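Long-range contacts in NanU sialic acid binding protein (Bacteroides fragilis, PDB 4L7T), which probably binds sialic acid with high affinity at the outer membrane, as a SusD-family protein of a gut bacterium: residues 24-30 against 108-112; 286-292 against 316-322. All coordinates share one frame; numbering follows the deposited sequence.

Contact 1. Residues 24-30 against 108-112; sequences IADSNYW and LMIAK
Lys112 lies across one face of the Trp30 indole, its aliphatic chain at about a right angle to the tryptophan side chain. Lys112 CG sits almost centrally above the six-membered ring of Trp30, 3.3 Å from its centroid and 6° off the normal, a close CH-pi contact. A bend at chi2 (-59°) then carries the chain over the five-membered ring, and Lys112 NZ ends 4.5 Å from the centroid of the five-membered ring of Trp30 in a cation-pi position. The ammonium goes on to donate to the backbone, with Lys112 NZ 2.8 Å from Ala25 O, the donor tilted slightly from the carbonyl plane. A water accepts a second bond from NZ and links it to Ser27 OG. The indole is itself fixed from within the loop: Trp30 NE1 donates to Ile24 O at 2.9 Å, in the carbonyl plane, which restrains rotation of the ring. Met109 meets the same ring differently, its SD lying at the edge, 4.0 Å from Trp30 CZ3. Leu108 completes the apolar side: CD2 comes obliquely to 3.6 Å from Trp30 CZ2 and also touches Ile24, while CD1 packs on the methyl of Ala25. Phe36 and Phe39 of helix 33-48 also meet the indole. The whole is a lysine-tryptophan cation-pi pair with a Met-aromatic edge contact, fastening the loop before helix 33-48 to helix 99-115 in the helical N-terminal part of this SusD-family fold.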
# COMPACT_ATOMS: atom_id res chain seq x y z
N ILE A 24 -3.72 31.05 2.92
CA ILE A 24 -3.45 30.19 4.06
C ILE A 24 -2.08 30.44 4.72
O ILE A 24 -1.83 29.92 5.83
CB ILE A 24 -3.62 28.69 3.70
CG1 ILE A 24 -2.57 28.28 2.67
CG2 ILE A 24 -5.11 28.36 3.35
CD1 ILE A 24 -2.69 26.74 2.33
N ALA A 25 -1.21 31.22 4.10
CA ALA A 25 0.10 31.53 4.66
C ALA A 25 0.09 32.85 5.52
O ALA A 25 1.14 33.23 6.16
CB ALA A 25 1.14 31.60 3.58
N ASP A 26 -1.09 33.45 5.58
CA ASP A 26 -1.29 34.73 6.32
C ASP A 26 -1.01 34.42 7.80
O ASP A 26 -1.51 33.39 8.32
CB ASP A 26 -2.74 35.28 6.17
CG ASP A 26 -3.06 35.85 4.73
OD1 ASP A 26 -2.14 36.06 3.89
OD2 ASP A 26 -4.27 36.10 4.50
N SER A 27 -0.35 35.36 8.48
CA SER A 27 0.13 35.11 9.87
C SER A 27 -0.94 34.79 10.89
O SER A 27 -0.64 34.06 11.83
CB SER A 27 1.06 36.21 10.35
OG SER A 27 2.16 36.24 9.45
N ASN A 28 -2.17 35.30 10.70
CA ASN A 28 -3.26 35.09 11.66
C ASN A 28 -3.69 33.66 11.75
O ASN A 28 -4.46 33.28 12.64
CB ASN A 28 -4.45 36.05 11.36
CG ASN A 28 -4.92 36.00 9.88
OD1 ASN A 28 -4.17 36.35 8.93
ND2 ASN A 28 -6.13 35.56 9.69
N TYR A 29 -3.25 32.84 10.77
CA TYR A 29 -3.61 31.41 10.80
C TYR A 29 -2.52 30.60 11.44
O TYR A 29 -2.64 29.38 11.49
CB TYR A 29 -3.97 30.81 9.38
CG TYR A 29 -5.06 31.60 8.70
CD1 TYR A 29 -6.33 31.64 9.26
CD2 TYR A 29 -4.78 32.36 7.55
CE1 TYR A 29 -7.35 32.43 8.69
CE2 TYR A 29 -5.80 33.14 6.94
CZ TYR A 29 -7.08 33.15 7.51
OH TYR A 29 -8.10 33.91 6.97
N TRP A 30 -1.47 31.26 11.90
CA TRP A 30 -0.39 30.54 12.63
C TRP A 30 -0.09 31.15 14.02
O TRP A 30 1.09 31.25 14.38
CB TRP A 30 0.86 30.59 11.77
CG TRP A 30 0.55 30.08 10.36
CD1 TRP A 30 0.02 30.79 9.28
CD2 TRP A 30 0.68 28.71 9.90
NE1 TRP A 30 -0.14 29.95 8.20
CE2 TRP A 30 0.28 28.68 8.53
CE3 TRP A 30 1.14 27.53 10.51
CZ2 TRP A 30 0.28 27.48 7.76
CZ3 TRP A 30 1.18 26.34 9.74
CH2 TRP A 30 0.73 26.33 8.38
N LEU A 108 5.02 24.23 3.42
CA LEU A 108 4.41 25.39 4.16
C LEU A 108 4.47 25.06 5.67
O LEU A 108 5.01 25.86 6.46
CB LEU A 108 2.95 25.67 3.78
CG LEU A 108 2.37 26.90 4.55
CD1 LEU A 108 3.18 28.18 4.31
CD2 LEU A 108 0.89 27.14 4.26
N MET A 109 3.98 23.86 6.01
CA MET A 109 4.04 23.42 7.47
C MET A 109 5.45 23.47 7.98
O MET A 109 5.69 23.98 9.10
CB MET A 109 3.38 22.04 7.66
CG MET A 109 3.45 21.52 9.15
SD MET A 109 2.33 22.51 10.08
CE MET A 109 2.34 21.57 11.68
N ILE A 110 6.39 22.94 7.22
CA ILE A 110 7.76 22.94 7.62
C ILE A 110 8.32 24.34 7.87
O ILE A 110 9.00 24.54 8.90
CB ILE A 110 8.65 22.14 6.62
CG1 ILE A 110 8.23 20.67 6.74
CG2 ILE A 110 10.10 22.38 6.90
CD1 ILE A 110 8.87 19.76 5.62
N ALA A 111 8.09 25.29 6.93
CA ALA A 111 8.63 26.64 7.12
C ALA A 111 7.92 27.29 8.32
O ALA A 111 8.58 27.91 9.14
CB ALA A 111 8.38 27.50 5.86
N LYS A 112 6.63 27.09 8.45
CA LYS A 112 5.89 27.80 9.55
C LYS A 112 6.37 27.27 10.91
O LYS A 112 6.58 28.06 11.89
CB LYS A 112 4.37 27.68 9.48
CG LYS A 112 3.73 28.51 8.30
CD LYS A 112 4.03 30.03 8.39
CE LYS A 112 3.18 30.76 7.35
NZ LYS A 112 3.40 32.29 7.44
O HOH W 1 3.36 33.58 10.19

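Contact 2. Residues 286-292 against 316-322; sequences RQNLVPQ and LNGLIRL
The short, weakly bonded helix 284-289 and the chain leaving it run against the irregular loop 316-322, with Arg286, Asn288 and Pro291 offering carbonyls to loop N-H groups. Leu319 N donates to Arg286 O at 3.1 Å, and Gly318 N to Pro291 O at 2.9 Å. Asn288 O takes Arg321 N at 2.9 Å and, weakly, Leu322 N. Having no side chain, Gly318 can bring its CA to 3.2 Å from Arg286 O. The Arg286 side chain, bent at chi3 (50°), turns back to the loop: NH1 reaches Asn317 O at 2.9 Å with the oxygen in the guanidinium plane, while NE pairs with Asp283. Across the other end, Asn288 OD1 rests against Arg321 CB and CG, its ND2 bonding Arg284 O. Arg321 NE is bridged by water to Gln287 O, and its NH1 goes to Ala74 O. On the buried side, Ile320 CD1 presses on the Leu289 carbonyl group and the Pro291 ring, while Val290 CG1 touches Leu316 CB at 3.9 Å. Main-chain bonds thus dominate, so the join probably depends mostly on backbone shape, with Arg286 adding a charged grip on one carbonyl.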
# COMPACT_ATOMS: atom_id res chain seq x y z
N ARG A 286 -15.02 0.87 -4.08
CA ARG A 286 -16.30 0.38 -4.52
C ARG A 286 -16.42 0.28 -6.05
O ARG A 286 -16.91 -0.72 -6.55
CB ARG A 286 -17.40 1.33 -4.01
CG ARG A 286 -18.80 0.70 -4.09
CD ARG A 286 -20.00 1.71 -3.77
NE ARG A 286 -19.87 2.93 -4.54
CZ ARG A 286 -20.50 3.07 -5.72
NH1 ARG A 286 -21.23 2.09 -6.16
NH2 ARG A 286 -20.36 4.16 -6.46
N GLN A 287 -15.92 1.32 -6.72
CA GLN A 287 -16.07 1.46 -8.21
C GLN A 287 -15.14 0.48 -8.97
O GLN A 287 -15.33 0.34 -10.18
CB GLN A 287 -15.69 2.86 -8.60
CG GLN A 287 -16.74 3.94 -8.32
CD GLN A 287 -16.21 5.32 -8.71
OE1 GLN A 287 -16.53 6.31 -8.07
NE2 GLN A 287 -15.38 5.38 -9.75
N ASN A 288 -14.18 -0.23 -8.32
CA ASN A 288 -13.25 -1.15 -9.06
C ASN A 288 -13.20 -2.59 -8.61
O ASN A 288 -12.79 -3.51 -9.34
CB ASN A 288 -11.83 -0.60 -9.03
CG ASN A 288 -11.67 0.63 -9.90
OD1 ASN A 288 -11.60 0.53 -11.14
ND2 ASN A 288 -11.63 1.81 -9.27
N LEU A 289 -13.50 -2.84 -7.31
CA LEU A 289 -13.21 -4.14 -6.74
C LEU A 289 -14.39 -4.75 -5.99
O LEU A 289 -14.29 -5.86 -5.44
CB LEU A 289 -12.07 -3.92 -5.70
CG LEU A 289 -10.65 -3.83 -6.30
CD1 LEU A 289 -9.55 -3.68 -5.13
CD2 LEU A 289 -10.24 -4.94 -7.24
N VAL A 290 -15.55 -4.08 -6.04
CA VAL A 290 -16.74 -4.58 -5.32
C VAL A 290 -17.75 -5.01 -6.39
O VAL A 290 -18.04 -4.22 -7.27
CB VAL A 290 -17.34 -3.47 -4.40
CG1 VAL A 290 -18.68 -3.99 -3.74
CG2 VAL A 290 -16.20 -3.11 -3.29
N PRO A 291 -18.29 -6.23 -6.29
CA PRO A 291 -19.29 -6.66 -7.29
C PRO A 291 -20.63 -5.87 -7.25
O PRO A 291 -20.98 -5.20 -6.28
CB PRO A 291 -19.48 -8.13 -7.01
CG PRO A 291 -19.18 -8.26 -5.50
CD PRO A 291 -18.10 -7.25 -5.21
N GLN A 292 -21.36 -6.00 -8.36
CA GLN A 292 -22.58 -5.23 -8.58
C GLN A 292 -23.79 -5.91 -7.94
O GLN A 292 -23.96 -7.13 -8.09
CB GLN A 292 -22.76 -5.10 -10.13
CG GLN A 292 -23.93 -4.12 -10.45
CD GLN A 292 -24.46 -4.32 -11.84
OE1 GLN A 292 -24.49 -3.36 -12.64
NE2 GLN A 292 -25.04 -5.49 -12.08
N LEU A 316 -23.61 -5.68 -1.17
CA LEU A 316 -22.45 -5.06 -1.91
C LEU A 316 -22.90 -4.46 -3.21
O LEU A 316 -23.65 -5.07 -3.92
CB LEU A 316 -21.48 -6.17 -2.23
CG LEU A 316 -20.90 -6.87 -0.99
CD1 LEU A 316 -20.07 -8.10 -1.36
CD2 LEU A 316 -20.10 -5.87 -0.14
N ASN A 317 -22.49 -3.23 -3.52
CA ASN A 317 -22.92 -2.68 -4.80
C ASN A 317 -21.89 -1.77 -5.36
O ASN A 317 -21.90 -0.52 -5.13
CB ASN A 317 -24.28 -1.92 -4.67
CG ASN A 317 -24.77 -1.44 -6.05
OD1 ASN A 317 -24.60 -2.17 -7.04
ND2 ASN A 317 -25.37 -0.25 -6.12
N GLY A 318 -21.02 -2.35 -6.20
CA GLY A 318 -19.98 -1.62 -6.81
C GLY A 318 -19.85 -2.10 -8.26
O GLY A 318 -20.81 -2.60 -8.84
N LEU A 319 -18.65 -1.95 -8.80
CA LEU A 319 -18.32 -2.52 -10.15
C LEU A 319 -16.93 -3.17 -10.11
O LEU A 319 -16.04 -2.68 -9.37
CB LEU A 319 -18.39 -1.43 -11.22
CG LEU A 319 -19.84 -0.96 -11.47
CD1 LEU A 319 -19.85 0.24 -12.36
CD2 LEU A 319 -20.74 -2.01 -12.12
N ILE A 320 -16.77 -4.24 -10.90
CA ILE A 320 -15.47 -4.87 -10.97
C ILE A 320 -14.84 -4.37 -12.26
O ILE A 320 -15.36 -4.62 -13.39
CB ILE A 320 -15.58 -6.36 -11.02
CG1 ILE A 320 -16.21 -7.01 -9.76
CG2 ILE A 320 -14.15 -6.98 -11.33
CD1 ILE A 320 -15.48 -6.70 -8.41
N ARG A 321 -13.70 -3.66 -12.13
CA ARG A 321 -12.91 -3.23 -13.28
C ARG A 321 -11.57 -3.94 -13.30
O ARG A 321 -10.94 -4.07 -14.31
CB ARG A 321 -12.64 -1.72 -13.31
CG ARG A 321 -13.92 -0.82 -13.21
CD ARG A 321 -14.79 -0.92 -14.44
NE ARG A 321 -15.85 0.12 -14.28
CZ ARG A 321 -16.92 0.17 -15.07
NH1 ARG A 321 -17.10 -0.75 -16.04
NH2 ARG A 321 -17.78 1.18 -14.90
N LEU A 322 -11.11 -4.31 -12.10
CA LEU A 322 -9.89 -5.13 -11.93
C LEU A 322 -10.36 -6.46 -11.40
O LEU A 322 -10.89 -6.56 -10.26
CB LEU A 322 -8.97 -4.48 -10.86
CG LEU A 322 -8.13 -3.27 -11.32
CD1 LEU A 322 -7.45 -2.41 -10.17
CD2 LEU A 322 -7.02 -3.67 -12.28
O HOH W 2 -15.90 1.97 -12.19

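The two contacts lie far apart, with centres 41 Å from each other and nearest atoms about 27 Å apart, and they follow in series along the chain without sharing a helix or strand. Contact 1 sits toward the periphery, 31 Å from the centre of the chain, while contact 2 is nearer the middle at 19 Å; both are only partly buried. Contact 1 fastens a loop to a regular helix and buries 331 Å², relying on side chains around one aromatic ring. Contact 2 joins a short helix and its exit to an irregular loop, buries 733 Å², and is held chiefly by main-chain hydrogen bonds. A cationic side chain donating to a backbone carbonyl recurs in both.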